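Local coordinates for protein STE5 (Saccharomyces cerevisiae, PDB 3FZE) that scaffolds the yeast pheromone response, its minimal scaffold domain acting as a cocatalyst for phosphorylation of the MAP kinase Fus3 by Ste7, at residues L24-K30 / V116-N120; V59-N63 / K124-Q130; D35-V40 / W170-E175; N19-Q25 / R53-V59; T4-S8 / L164-S168. All blocks are in the same frame, centred on the assembly; numbering follows the deposited sequence.

Contact 1. Residues L24-K30 / V116-N120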
# COMPACT_ATOMS: atom_id res chain seq x y z
N LEU A 24 -0.10 2.97 1.82
CA LEU A 24 0.44 2.45 3.07
C LEU A 24 0.12 3.40 4.22
O LEU A 24 0.52 4.56 4.21
CB LEU A 24 1.95 2.24 2.98
CG LEU A 24 2.46 1.34 1.84
CD1 LEU A 24 3.97 1.22 1.94
CD2 LEU A 24 1.81 -0.03 1.87
N GLN A 25 -0.64 2.90 5.19
CA GLN A 25 -0.95 3.69 6.37
C GLN A 25 -0.12 3.15 7.52
O GLN A 25 -0.25 1.97 7.89
CB GLN A 25 -2.43 3.57 6.68
CG GLN A 25 -2.82 4.24 7.96
CD GLN A 25 -4.32 4.30 8.12
OE1 GLN A 25 -5.01 3.33 7.83
NE2 GLN A 25 -4.83 5.44 8.57
N ILE A 26 0.75 3.99 8.06
CA ILE A 26 1.67 3.54 9.11
C ILE A 26 1.50 4.27 10.44
O ILE A 26 1.60 5.50 10.52
CB ILE A 26 3.14 3.65 8.65
CG1 ILE A 26 3.33 3.00 7.28
CG2 ILE A 26 4.05 3.00 9.69
CD1 ILE A 26 4.72 3.17 6.68
N ASP A 27 1.22 3.49 11.47
CA ASP A 27 1.32 3.93 12.86
C ASP A 27 2.73 3.57 13.30
O ASP A 27 3.06 2.39 13.48
CB ASP A 27 0.28 3.21 13.73
CG ASP A 27 0.37 3.58 15.20
OD1 ASP A 27 1.43 4.09 15.62
OD2 ASP A 27 -0.61 3.35 15.94
N PHE A 28 3.58 4.58 13.43
CA PHE A 28 5.00 4.36 13.69
C PHE A 28 5.27 3.84 15.09
O PHE A 28 6.31 3.21 15.34
CB PHE A 28 5.78 5.64 13.43
CG PHE A 28 5.75 6.09 12.01
CD1 PHE A 28 6.66 5.58 11.09
CD2 PHE A 28 4.81 7.01 11.58
CE1 PHE A 28 6.63 5.99 9.78
CE2 PHE A 28 4.77 7.42 10.27
CZ PHE A 28 5.69 6.91 9.37
N THR A 29 4.35 4.10 16.01
CA THR A 29 4.52 3.69 17.40
C THR A 29 4.39 2.17 17.58
O THR A 29 4.86 1.61 18.57
CB THR A 29 3.52 4.40 18.34
OG1 THR A 29 2.20 3.89 18.13
CG2 THR A 29 3.53 5.91 18.09
N LYS A 30 3.75 1.51 16.61
CA LYS A 30 3.57 0.07 16.69
C LYS A 30 4.80 -0.69 16.19
O LYS A 30 4.91 -1.90 16.39
CB LYS A 30 2.33 -0.37 15.91
CG LYS A 30 1.03 0.17 16.47
CD LYS A 30 -0.17 -0.41 15.75
CE LYS A 30 -1.47 -0.03 16.45
NZ LYS A 30 -2.59 -0.93 16.06
N VAL A 116 -2.54 -1.15 2.50
CA VAL A 116 -2.03 -1.86 3.66
C VAL A 116 -1.92 -0.90 4.84
O VAL A 116 -1.43 0.22 4.69
CB VAL A 116 -0.64 -2.48 3.38
CG1 VAL A 116 -0.23 -3.41 4.51
CG2 VAL A 116 -0.63 -3.22 2.03
N SER A 117 -2.38 -1.33 6.01
CA SER A 117 -2.37 -0.47 7.19
C SER A 117 -2.08 -1.29 8.45
O SER A 117 -2.51 -2.44 8.56
CB SER A 117 -3.73 0.24 7.33
OG SER A 117 -3.81 1.02 8.52
N ASN A 118 -1.35 -0.71 9.39
CA ASN A 118 -1.17 -1.35 10.69
C ASN A 118 -1.83 -0.57 11.81
O ASN A 118 -1.63 -0.88 12.98
CB ASN A 118 0.32 -1.55 11.00
CG ASN A 118 1.01 -0.25 11.36
OD1 ASN A 118 0.53 0.82 10.99
ND2 ASN A 118 2.13 -0.34 12.07
N SER A 119 -2.61 0.45 11.46
CA SER A 119 -3.21 1.33 12.47
C SER A 119 -4.52 0.80 13.02
O SER A 119 -5.10 -0.14 12.49
CB SER A 119 -3.40 2.75 11.91
OG SER A 119 -4.33 2.77 10.83
N ASN A 120 -4.99 1.40 14.11
CA ASN A 120 -6.19 0.92 14.78
C ASN A 120 -7.42 0.85 13.88
O ASN A 120 -7.63 1.71 13.02
CB ASN A 120 -6.48 1.77 16.01
CG ASN A 120 -5.42 1.62 17.08
OD1 ASN A 120 -4.76 0.58 17.19
ND2 ASN A 120 -5.25 2.66 17.89
O HOH W 1 -3.28 3.36 15.31
O HOH W 2 -1.24 -3.25 14.68

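Contact 2. Residues V59-N63 / K124-Q130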
# COMPACT_ATOMS: atom_id res chain seq x y z
N VAL A 59 -0.03 7.37 4.44
CA VAL A 59 -1.07 7.97 5.29
C VAL A 59 -0.74 7.70 6.75
O VAL A 59 -0.32 6.59 7.09
CB VAL A 59 -2.44 7.37 4.96
CG1 VAL A 59 -3.55 8.01 5.82
CG2 VAL A 59 -2.74 7.54 3.47
N ASP A 60 -0.91 8.69 7.61
CA ASP A 60 -0.65 8.48 9.03
C ASP A 60 -1.83 7.82 9.75
O ASP A 60 -2.88 7.56 9.16
CB ASP A 60 -0.11 9.74 9.74
CG ASP A 60 -1.18 10.80 10.03
OD1 ASP A 60 -2.39 10.51 9.97
OD2 ASP A 60 -0.79 11.94 10.36
N ARG A 61 -1.65 7.53 11.04
CA ARG A 61 -2.65 6.77 11.77
C ARG A 61 -3.96 7.53 11.98
O ARG A 61 -4.97 6.93 12.32
CB ARG A 61 -2.10 6.28 13.11
CG ARG A 61 -1.73 7.37 14.08
CD ARG A 61 -1.07 6.75 15.30
NE ARG A 61 -0.79 7.73 16.34
CZ ARG A 61 -0.26 7.44 17.52
NH1 ARG A 61 0.05 6.18 17.82
NH2 ARG A 61 -0.05 8.40 18.41
N ASN A 62 -3.93 8.84 11.76
CA ASN A 62 -5.13 9.67 11.83
C ASN A 62 -5.69 10.06 10.47
O ASN A 62 -6.50 10.99 10.36
CB ASN A 62 -4.86 10.91 12.67
CG ASN A 62 -4.56 10.55 14.10
OD1 ASN A 62 -5.36 9.86 14.74
ND2 ASN A 62 -3.41 10.99 14.60
N ASN A 63 -5.25 9.34 9.44
CA ASN A 63 -5.78 9.47 8.07
C ASN A 63 -5.33 10.73 7.32
O ASN A 63 -5.96 11.14 6.35
CB ASN A 63 -7.30 9.34 8.04
CG ASN A 63 -7.82 9.05 6.65
OD1 ASN A 63 -7.28 8.18 5.96
ND2 ASN A 63 -8.85 9.78 6.22
N LYS A 124 -13.31 5.76 10.96
CA LYS A 124 -13.04 7.08 10.39
C LYS A 124 -11.56 7.38 10.19
O LYS A 124 -11.21 8.40 9.59
CB LYS A 124 -13.69 8.18 11.23
CG LYS A 124 -15.21 8.24 11.10
CD LYS A 124 -15.80 9.37 11.94
CE LYS A 124 -17.32 9.37 11.88
NZ LYS A 124 -17.81 9.52 10.48
N LYS A 125 -10.68 6.50 10.66
CA LYS A 125 -9.25 6.77 10.55
C LYS A 125 -8.49 5.76 9.70
O LYS A 125 -7.47 6.10 9.11
CB LYS A 125 -8.60 6.86 11.93
CG LYS A 125 -9.09 8.02 12.76
CD LYS A 125 -8.32 8.10 14.06
CE LYS A 125 -8.91 9.18 14.97
NZ LYS A 125 -8.77 10.55 14.39
N SER A 126 -8.96 4.52 9.65
CA SER A 126 -8.25 3.47 8.93
C SER A 126 -8.60 3.49 7.44
O SER A 126 -9.77 3.52 7.08
CB SER A 126 -8.57 2.10 9.54
OG SER A 126 -8.21 1.05 8.67
N ILE A 127 -7.58 3.47 6.58
CA ILE A 127 -7.82 3.45 5.14
C ILE A 127 -8.56 2.18 4.69
O ILE A 127 -9.10 2.12 3.58
CB ILE A 127 -6.51 3.63 4.33
CG1 ILE A 127 -5.60 2.40 4.49
CG2 ILE A 127 -5.78 4.91 4.75
CD1 ILE A 127 -4.43 2.37 3.51
N LEU A 128 -8.58 1.17 5.55
CA LEU A 128 -9.16 -0.12 5.17
C LEU A 128 -10.70 -0.10 5.17
O LEU A 128 -11.33 -1.00 4.61
CB LEU A 128 -8.63 -1.24 6.07
CG LEU A 128 -7.10 -1.37 6.18
CD1 LEU A 128 -6.71 -2.42 7.19
CD2 LEU A 128 -6.51 -1.72 4.82
N PHE A 129 -11.30 0.94 5.76
CA PHE A 129 -12.76 1.07 5.79
C PHE A 129 -13.30 1.89 4.62
O PHE A 129 -14.51 2.05 4.48
CB PHE A 129 -13.22 1.74 7.09
CG PHE A 129 -13.05 0.89 8.31
CD1 PHE A 129 -14.12 0.24 8.89
CD2 PHE A 129 -11.80 0.74 8.89
CE1 PHE A 129 -13.96 -0.54 10.01
CE2 PHE A 129 -11.63 -0.05 10.02
CZ PHE A 129 -12.71 -0.69 10.58
N GLN A 130 -12.41 2.43 3.80
CA GLN A 130 -12.81 3.47 2.86
C GLN A 130 -13.29 2.86 1.55
O GLN A 130 -13.08 1.68 1.30
CB GLN A 130 -11.67 4.48 2.67
CG GLN A 130 -11.34 5.23 3.96
CD GLN A 130 -10.09 6.09 3.87
OE1 GLN A 130 -9.57 6.33 2.78
NE2 GLN A 130 -9.60 6.56 5.02
O HOH W 3 -8.59 11.98 11.98

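Contact 3. Residues D35-V40 / W170-E175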
# COMPACT_ATOMS: atom_id res chain seq x y z
N ASP A 35 13.15 -3.01 10.91
CA ASP A 35 12.99 -3.83 9.71
C ASP A 35 11.77 -3.46 8.87
O ASP A 35 11.81 -3.60 7.65
CB ASP A 35 12.98 -5.31 10.07
CG ASP A 35 14.29 -5.78 10.66
OD1 ASP A 35 15.33 -5.64 9.98
OD2 ASP A 35 14.29 -6.27 11.81
N SER A 36 10.69 -3.00 9.50
CA SER A 36 9.47 -2.68 8.75
C SER A 36 9.66 -1.50 7.78
O SER A 36 9.27 -1.58 6.62
CB SER A 36 8.29 -2.42 9.70
OG SER A 36 8.01 -3.59 10.47
N LEU A 37 10.25 -0.40 8.25
CA LEU A 37 10.51 0.73 7.35
C LEU A 37 11.50 0.36 6.24
O LEU A 37 11.36 0.79 5.10
CB LEU A 37 11.00 1.95 8.12
CG LEU A 37 9.97 3.06 8.32
CD1 LEU A 37 8.55 2.50 8.43
CD2 LEU A 37 10.32 3.94 9.51
N ILE A 38 12.51 -0.43 6.58
CA ILE A 38 13.48 -0.86 5.58
C ILE A 38 12.83 -1.73 4.51
O ILE A 38 13.13 -1.60 3.32
CB ILE A 38 14.65 -1.62 6.24
CG1 ILE A 38 15.42 -0.67 7.16
CG2 ILE A 38 15.55 -2.20 5.17
CD1 ILE A 38 16.49 -1.36 7.99
N VAL A 39 11.90 -2.59 4.92
CA VAL A 39 11.22 -3.44 3.95
C VAL A 39 10.24 -2.64 3.10
O VAL A 39 10.03 -2.95 1.93
CB VAL A 39 10.56 -4.69 4.61
CG1 VAL A 39 9.36 -4.29 5.44
CG2 VAL A 39 10.18 -5.71 3.54
N VAL A 40 9.66 -1.60 3.67
CA VAL A 40 8.83 -0.70 2.87
C VAL A 40 9.66 -0.04 1.76
O VAL A 40 9.27 -0.04 0.58
CB VAL A 40 8.18 0.39 3.76
CG1 VAL A 40 7.53 1.47 2.89
CG2 VAL A 40 7.15 -0.25 4.68
N TRP A 170 4.66 -6.34 8.31
CA TRP A 170 4.99 -5.63 7.08
C TRP A 170 5.89 -6.46 6.19
O TRP A 170 5.75 -6.46 4.96
CB TRP A 170 5.67 -4.29 7.40
CG TRP A 170 4.73 -3.27 8.00
CD1 TRP A 170 4.62 -2.94 9.32
CD2 TRP A 170 3.77 -2.47 7.30
NE1 TRP A 170 3.66 -1.98 9.49
CE2 TRP A 170 3.11 -1.67 8.27
CE3 TRP A 170 3.40 -2.33 5.96
CZ2 TRP A 170 2.11 -0.76 7.94
CZ3 TRP A 170 2.40 -1.43 5.63
CH2 TRP A 170 1.77 -0.65 6.62
N THR A 171 6.84 -7.15 6.80
CA THR A 171 7.80 -7.94 6.05
C THR A 171 7.10 -9.04 5.26
O THR A 171 7.36 -9.21 4.06
CB THR A 171 8.88 -8.52 6.97
OG1 THR A 171 9.70 -7.46 7.48
CG2 THR A 171 9.77 -9.52 6.22
N PHE A 172 6.20 -9.76 5.91
CA PHE A 172 5.52 -10.86 5.23
C PHE A 172 4.66 -10.36 4.07
O PHE A 172 4.72 -10.91 2.98
CB PHE A 172 4.65 -11.68 6.20
CG PHE A 172 3.89 -12.77 5.51
CD1 PHE A 172 4.48 -14.00 5.28
CD2 PHE A 172 2.60 -12.55 5.04
CE1 PHE A 172 3.80 -15.00 4.62
CE2 PHE A 172 1.91 -13.55 4.38
CZ PHE A 172 2.51 -14.77 4.17
N VAL A 173 3.88 -9.31 4.32
CA VAL A 173 3.02 -8.75 3.28
C VAL A 173 3.83 -8.27 2.09
O VAL A 173 3.54 -8.61 0.94
CB VAL A 173 2.21 -7.56 3.82
CG1 VAL A 173 1.49 -6.84 2.68
CG2 VAL A 173 1.21 -8.03 4.86
N LEU A 174 4.87 -7.48 2.36
CA LEU A 174 5.64 -6.86 1.29
C LEU A 174 6.57 -7.84 0.55
O LEU A 174 6.74 -7.75 -0.66
CB LEU A 174 6.39 -5.64 1.81
CG LEU A 174 5.45 -4.52 2.26
CD1 LEU A 174 6.23 -3.39 2.93
CD2 LEU A 174 4.65 -4.00 1.08
N GLU A 175 7.17 -8.78 1.29
CA GLU A 175 7.96 -9.83 0.65
C GLU A 175 7.06 -10.68 -0.23
O GLU A 175 7.44 -11.04 -1.35
CB GLU A 175 8.70 -10.70 1.69
CG GLU A 175 9.93 -10.01 2.28
CD GLU A 175 10.80 -10.94 3.11
OE1 GLU A 175 10.34 -12.04 3.46
OE2 GLU A 175 11.95 -10.56 3.43
O HOH W 4 8.19 -6.34 9.51

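Contact 4. Residues N19-Q25 / R53-V59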
# COMPACT_ATOMS: atom_id res chain seq x y z
N ASN A 19 -0.20 -1.45 -13.93
CA ASN A 19 0.43 -0.60 -12.93
C ASN A 19 -0.21 -0.84 -11.56
O ASN A 19 -1.30 -1.41 -11.46
CB ASN A 19 0.30 0.88 -13.32
CG ASN A 19 1.30 1.77 -12.61
OD1 ASN A 19 2.31 1.29 -12.10
ND2 ASN A 19 1.03 3.08 -12.57
N LEU A 20 0.48 -0.41 -10.50
CA LEU A 20 -0.05 -0.49 -9.16
C LEU A 20 -0.01 0.87 -8.49
O LEU A 20 0.88 1.68 -8.76
CB LEU A 20 0.78 -1.43 -8.29
CG LEU A 20 0.89 -2.88 -8.73
CD1 LEU A 20 1.80 -3.63 -7.78
CD2 LEU A 20 -0.49 -3.53 -8.77
N ALA A 21 -0.97 1.08 -7.59
CA ALA A 21 -0.92 2.17 -6.63
C ALA A 21 -0.85 1.54 -5.25
O ALA A 21 -1.74 0.78 -4.88
CB ALA A 21 -2.16 3.03 -6.74
N ILE A 22 0.22 1.84 -4.52
CA ILE A 22 0.44 1.29 -3.19
C ILE A 22 0.08 2.32 -2.13
O ILE A 22 0.70 3.37 -2.05
CB ILE A 22 1.93 0.88 -3.00
CG1 ILE A 22 2.46 0.11 -4.22
CG2 ILE A 22 2.09 0.07 -1.73
CD1 ILE A 22 1.88 -1.30 -4.36
N ILE A 23 -0.93 2.02 -1.32
CA ILE A 23 -1.34 2.94 -0.26
C ILE A 23 -0.99 2.32 1.09
O ILE A 23 -1.49 1.25 1.43
CB ILE A 23 -2.85 3.26 -0.36
CG1 ILE A 23 -3.19 3.68 -1.79
CG2 ILE A 23 -3.21 4.36 0.61
CD1 ILE A 23 -4.57 3.24 -2.28
N LEU A 24 -0.10 2.97 1.82
CA LEU A 24 0.44 2.45 3.07
C LEU A 24 0.12 3.40 4.22
O LEU A 24 0.52 4.56 4.21
CB LEU A 24 1.95 2.24 2.98
CG LEU A 24 2.46 1.34 1.84
CD1 LEU A 24 3.97 1.22 1.94
CD2 LEU A 24 1.81 -0.03 1.87
N GLN A 25 -0.64 2.90 5.19
CA GLN A 25 -0.95 3.69 6.37
C GLN A 25 -0.12 3.15 7.52
O GLN A 25 -0.25 1.97 7.89
CB GLN A 25 -2.43 3.57 6.68
CG GLN A 25 -2.82 4.24 7.96
CD GLN A 25 -4.32 4.30 8.12
OE1 GLN A 25 -5.01 3.33 7.83
NE2 GLN A 25 -4.83 5.44 8.57
N ARG A 53 6.01 3.19 -13.60
CA ARG A 53 5.07 4.24 -13.22
C ARG A 53 4.38 3.97 -11.88
O ARG A 53 3.34 4.54 -11.57
CB ARG A 53 4.05 4.46 -14.35
CG ARG A 53 4.75 4.80 -15.67
CD ARG A 53 3.79 4.92 -16.83
NE ARG A 53 3.26 3.61 -17.16
CZ ARG A 53 2.06 3.18 -16.78
NH1 ARG A 53 1.27 3.98 -16.08
NH2 ARG A 53 1.67 1.96 -17.10
N LEU A 54 4.98 3.10 -11.09
CA LEU A 54 4.47 2.79 -9.75
C LEU A 54 4.06 4.04 -8.97
O LEU A 54 4.85 4.98 -8.84
CB LEU A 54 5.53 2.04 -8.95
CG LEU A 54 5.09 1.46 -7.61
CD1 LEU A 54 3.96 0.45 -7.76
CD2 LEU A 54 6.30 0.84 -6.91
N GLN A 55 2.84 4.04 -8.43
CA GLN A 55 2.33 5.14 -7.61
C GLN A 55 2.22 4.70 -6.16
O GLN A 55 2.05 3.52 -5.87
CB GLN A 55 0.93 5.56 -8.08
CG GLN A 55 0.89 5.96 -9.55
CD GLN A 55 1.60 7.27 -9.77
OE1 GLN A 55 1.21 8.30 -9.21
NE2 GLN A 55 2.64 7.24 -10.58
N PHE A 56 2.33 5.67 -5.24
CA PHE A 56 2.22 5.36 -3.83
C PHE A 56 1.50 6.49 -3.11
O PHE A 56 1.37 7.60 -3.63
CB PHE A 56 3.60 5.20 -3.19
CG PHE A 56 4.31 6.51 -2.96
CD1 PHE A 56 4.27 7.13 -1.72
CD2 PHE A 56 4.98 7.14 -4.00
CE1 PHE A 56 4.91 8.35 -1.51
CE2 PHE A 56 5.62 8.36 -3.81
CZ PHE A 56 5.59 8.96 -2.56
N CYS A 57 1.03 6.18 -1.91
CA CYS A 57 0.53 7.19 -1.00
C CYS A 57 0.77 6.70 0.41
O CYS A 57 0.44 5.57 0.74
CB CYS A 57 -0.96 7.40 -1.24
SG CYS A 57 -1.68 8.70 -0.21
N PHE A 58 1.39 7.54 1.23
CA PHE A 58 1.60 7.26 2.65
C PHE A 58 0.59 8.04 3.47
O PHE A 58 0.38 9.23 3.23
CB PHE A 58 3.01 7.67 3.08
CG PHE A 58 4.07 6.69 2.68
CD1 PHE A 58 4.21 5.49 3.35
CD2 PHE A 58 4.96 7.00 1.66
CE1 PHE A 58 5.21 4.58 2.99
CE2 PHE A 58 5.96 6.10 1.30
CZ PHE A 58 6.07 4.89 1.95
N VAL A 59 -0.03 7.37 4.44
CA VAL A 59 -1.07 7.97 5.29
C VAL A 59 -0.74 7.70 6.75
O VAL A 59 -0.32 6.59 7.09
CB VAL A 59 -2.44 7.37 4.96
CG1 VAL A 59 -3.55 8.01 5.82
CG2 VAL A 59 -2.74 7.54 3.47
O HOH W 5 4.25 0.93 -14.24

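Contact 5. Residues T4-S8 / L164-S168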
# COMPACT_ATOMS: atom_id res chain seq x y z
N THR A 4 -4.12 -16.51 3.24
CA THR A 4 -5.02 -15.60 2.53
C THR A 4 -4.30 -14.39 1.95
O THR A 4 -4.69 -13.89 0.90
CB THR A 4 -6.18 -15.11 3.43
OG1 THR A 4 -5.64 -14.40 4.56
CG2 THR A 4 -6.99 -16.28 3.91
N THR A 5 -3.26 -13.93 2.63
CA THR A 5 -2.41 -12.89 2.08
C THR A 5 -1.82 -13.35 0.75
O THR A 5 -1.88 -12.64 -0.25
CB THR A 5 -1.27 -12.51 3.04
OG1 THR A 5 -1.81 -11.93 4.23
CG2 THR A 5 -0.32 -11.52 2.37
N ILE A 6 -1.27 -14.57 0.74
CA ILE A 6 -0.70 -15.14 -0.47
C ILE A 6 -1.74 -15.29 -1.58
O ILE A 6 -1.51 -14.86 -2.71
CB ILE A 6 -0.06 -16.52 -0.18
CG1 ILE A 6 1.16 -16.36 0.74
CG2 ILE A 6 0.33 -17.21 -1.48
CD1 ILE A 6 1.79 -17.68 1.16
N SER A 7 -2.87 -15.90 -1.27
CA SER A 7 -3.89 -16.12 -2.28
C SER A 7 -4.49 -14.81 -2.79
O SER A 7 -4.82 -14.68 -3.97
CB SER A 7 -4.98 -17.09 -1.79
OG SER A 7 -5.58 -16.63 -0.59
N SER A 8 -4.64 -13.84 -1.90
CA SER A 8 -5.16 -12.54 -2.30
C SER A 8 -4.19 -11.87 -3.28
O SER A 8 -4.60 -11.36 -4.32
CB SER A 8 -5.41 -11.65 -1.09
OG SER A 8 -6.45 -12.18 -0.29
N LEU A 164 -11.49 -8.21 3.79
CA LEU A 164 -10.34 -7.79 4.56
C LEU A 164 -9.36 -8.95 4.70
O LEU A 164 -9.77 -10.10 4.86
CB LEU A 164 -10.78 -7.29 5.95
CG LEU A 164 -9.67 -6.95 6.94
CD1 LEU A 164 -8.87 -5.73 6.48
CD2 LEU A 164 -10.24 -6.73 8.33
N VAL A 165 -8.07 -8.66 4.64
CA VAL A 165 -7.04 -9.68 4.78
C VAL A 165 -6.11 -9.31 5.92
O VAL A 165 -5.67 -8.16 6.01
CB VAL A 165 -6.21 -9.82 3.48
CG1 VAL A 165 -5.00 -10.71 3.71
CG2 VAL A 165 -7.08 -10.37 2.35
N GLU A 166 -5.80 -10.27 6.78
CA GLU A 166 -4.92 -10.00 7.92
C GLU A 166 -3.55 -10.65 7.76
O GLU A 166 -3.44 -11.76 7.25
CB GLU A 166 -5.56 -10.47 9.23
CG GLU A 166 -6.69 -9.58 9.72
CD GLU A 166 -7.40 -10.14 10.94
OE1 GLU A 166 -6.71 -10.60 11.88
OE2 GLU A 166 -8.65 -10.14 10.96
N ALA A 167 -2.51 -9.94 8.19
CA ALA A 167 -1.16 -10.45 8.06
C ALA A 167 -0.33 -10.15 9.29
O ALA A 167 -0.61 -9.20 10.03
CB ALA A 167 -0.50 -9.87 6.82
N SER A 168 0.72 -10.95 9.50
CA SER A 168 1.50 -10.87 10.73
C SER A 168 2.45 -9.68 10.79
O SER A 168 2.66 -9.10 11.86
CB SER A 168 2.29 -12.16 10.93
OG SER A 168 3.23 -12.33 9.89
O HOH W 6 -7.19 -12.87 7.02

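Contact 1. Residues L24-K30 / V116-N120
Gln-25 and Val-116 lie near the C-terminal end of a parallel strand pairing already under way: Gln-25 N donates to Val-116 O at 2.8 Å, and a longer bond from Asn-118 N to Gln-25 O follows. Beyond this the regular backbone bonding between the segments ends, and the side-chain amide of Asn-118 takes over as a stand-in for backbone. Its CG sits between the backbone N and the carbonyl carbon (chi1 73°), which carries the amide across to Asp-27. Asn-118 OD1 receives Asp-27 N at 2.8 Å, nearly straight and on an in-plane lone pair, while Asn-118 ND2 gives a longer bond to Asp-27 O. Cut back to alanine, this position would probably leave N and O of Asp-27 without these mates and let the loop drift from the sheet. Among side chains, Ser-117 OG donates to Gln-25 OE1 at 2.7 Å, tilted from the carbonyl plane, and also accepts from Ser-119 N in an ST turn. The extended Lys-30 brings NZ to Asn-120 OD1 at 2.9 Å and to Asn-118 O at 3.2 Å. Apolar contact is slight, Leu-24 CD2 lying alongside Val-116 CB at 3.8 Å. Water 1 joins Asp-27 OD2 to Asn-120 N. In this vWA-like fold the strand-end loops are thus pinned by amide, hydroxyl and ammonium groups, which implies a shape set by directional bonds more than by packing.

Contact 2. Residues V59-N63 / K124-Q130
Val-59, near the end of its strand, meets Ile-127 obliquely, CG1 lying 4.0 Å from Ile-127 CG2. From Asp-60 to Asn-63 the chain makes a type I turn, and Asp-60 OD1 accepts from Asn-62 N in an Asx turn. The carbonyl of Arg-61 rests near Lys-125, its O 3.7 Å from Lys-125 CB. Asn-62 then runs alongside the Lys-125 chain, whose bend at its last torsion (chi4 -65°) turns NZ toward Asn-62 OD1 for a weak bond of 3.5 Å; water 3 ties the same NZ to Asn-62 O. At Asn-63 the side chain reaches over to Gln-130, and Gln-130 NE2 gives Asn-63 OD1 a 3.0 Å bond. The donor stands above the carbonyl plane of Asn-63, and the two amides are turned 77° apart. Asn-63 ND2 donates to Phe-93 O and Gln-92 OE1, so both ends of this buried amide are bonded. The turn after strand 55-60 therefore docks on the 124-130 loop through one amide fixed from several sides, with a looser, water-assisted lysine contact nearby.

Contact 3. Residues D35-V40 / W170-E175
Water 4 joins Ser-36 to Thr-171, lying 2.9 Å from Ser-36 OG and 2.8 Å from Thr-171 OG1, and it is the polar link between two helices packed on the same side of the sheet in this alpha/beta/alpha, vWA-like fold. The segments 35-40 and 170-175 run nearly parallel, their axes 9.2 Å apart and crossing at 15°. Val-39 occupies the middle of the interface. Its CG1 lies between the backbone N and the carbonyl carbon (chi1 71°), a position that sets this methyl 3.8 Å from Thr-171 OG1 and brings it near Trp-170 CB; CG2 lies over Thr-171 CA. With alanine instead of this valine, a gap would probably open between the helices, leaving Thr-171 and Trp-170 with less to pack against. On the sheet side, in the conformer of Leu-174 given here, the Val-40 and Leu-174 side chains meet at a slant, CG2 of the valine against CD1 of the leucine. The indole of Trp-170 reaches on to Leu-24 and Ile-26 of strand 19-26, so this helix contact continues into the core between helices and sheet. At the N-terminal end of the interface, Ser-36 presses against the same indole, OG 3.6 Å and CB 3.7 Å from Trp-170 CD1.

Contact 4. Residues N19-Q25 / R53-V59
With CG anti to the backbone N (chi1 -161°), the side chain of Asn-19 swings across to the neighbouring strand and lays its amide beside Arg-53 O; Leu-54, also anti (chi1 -171°), sends CD1 back over Leu-20 CB at 3.7 Å. The two segments are the parallel strands of a right-handed beta-alpha-beta unit in which helix 35-50 is the crossover. Their backbones are stitched by five hydrogen bonds: Gln-55 N to Leu-20 O, Ile-22 N to Gln-55 O, Cys-57 N to Ile-22 O, Leu-24 N to Cys-57 O and Val-59 N to Leu-24 O. On the face bearing Ile-22 and Leu-24, which turns toward helix 35-50, Ile-22 in the conformer given here packs obliquely on Leu-54. Farther along, Leu-24 and Phe-58 lie side by side, with CD1 of the leucine 3.7 Å from CE1 of the ring. The other face carries Ile-23, Gln-55 and Cys-57 toward helix 95-102. There Ile-23 CG2 stands 4.2 Å from Cys-57 CB and 4.3 Å from Val-59 CG2. Polar side chains gather at the strand entrance, where water 5 bridges Asn-19 OD1 and Arg-53 N, and Arg-53 NH2 forms a salt bridge with Glu-109. Arg-53 O is gripped from opposite faces of its plane, by Asn-19 ND2 at 2.9 Å and Gln-55 NE2 at 3.0 Å.

Contact 5. Residues T4-S8 / L164-S168
This is a helix-on-strand packing contact at the margin of the sheet, where helix 2-14 lies against strand 165-167, an outermost strand of the chain. The axes pass 8.3 Å apart with 125° between their N-to-C directions, and only 188 Å² is buried between the segments. Val-165 carries the contact. Its CG1, anti to the backbone N (chi1 170°), points between Thr-4 and Thr-5 and comes 3.5 Å from Thr-5 OG1, while CG2 meets Ser-8 OG, in the conformer given here, at 3.3 Å. The helix thus offers the valine mainly hydroxyl oxygens, and these have polar partners elsewhere: Thr-4 OG1 and Thr-5 OG1 bond to Gly-1 O, and Ser-8 OG in that same conformer donates to Thr-4 O at 2.7 Å. That carbonyl also takes the helical bond from Ser-8 N. Ala-167 CB also rests against Thr-5 OG1, 3.6 Å away. At the edge, water 6 accepts from Glu-166 N and stands a long 3.3 Å from Thr-4 OG1. Thr-5 also touches Phe-172 of helix 170-180, which follows the strand. Such a helix laid across the border strand is part of one helical layer of an alpha/beta/alpha sandwich, here of the vWA-like type.

Contact 4 is the central one and contact 1 is buried at the strand ends; both use strand 19-26, which pairs with strand 55-60 on one side and strand 111-117 on the other. Contact 4 combines regular backbone bonding with apolar faces, whereas contact 1 turns to side-chain amides and hydroxyls. Contact 2 continues that polar chemistry into partly buried loops, and Gln-25 joins it to contact 1 through Lys-125 O and Ile-127 N. Contact 3 lies between helices of one layer, and contact 5 ties a helix to the border strand; both are partly buried and rely on packing plus bridging water, and Phe-172 on Thr-5 connects them. Trp-170 and Val-40 of contact 3 reach Leu-24, binding this layer to the central strands.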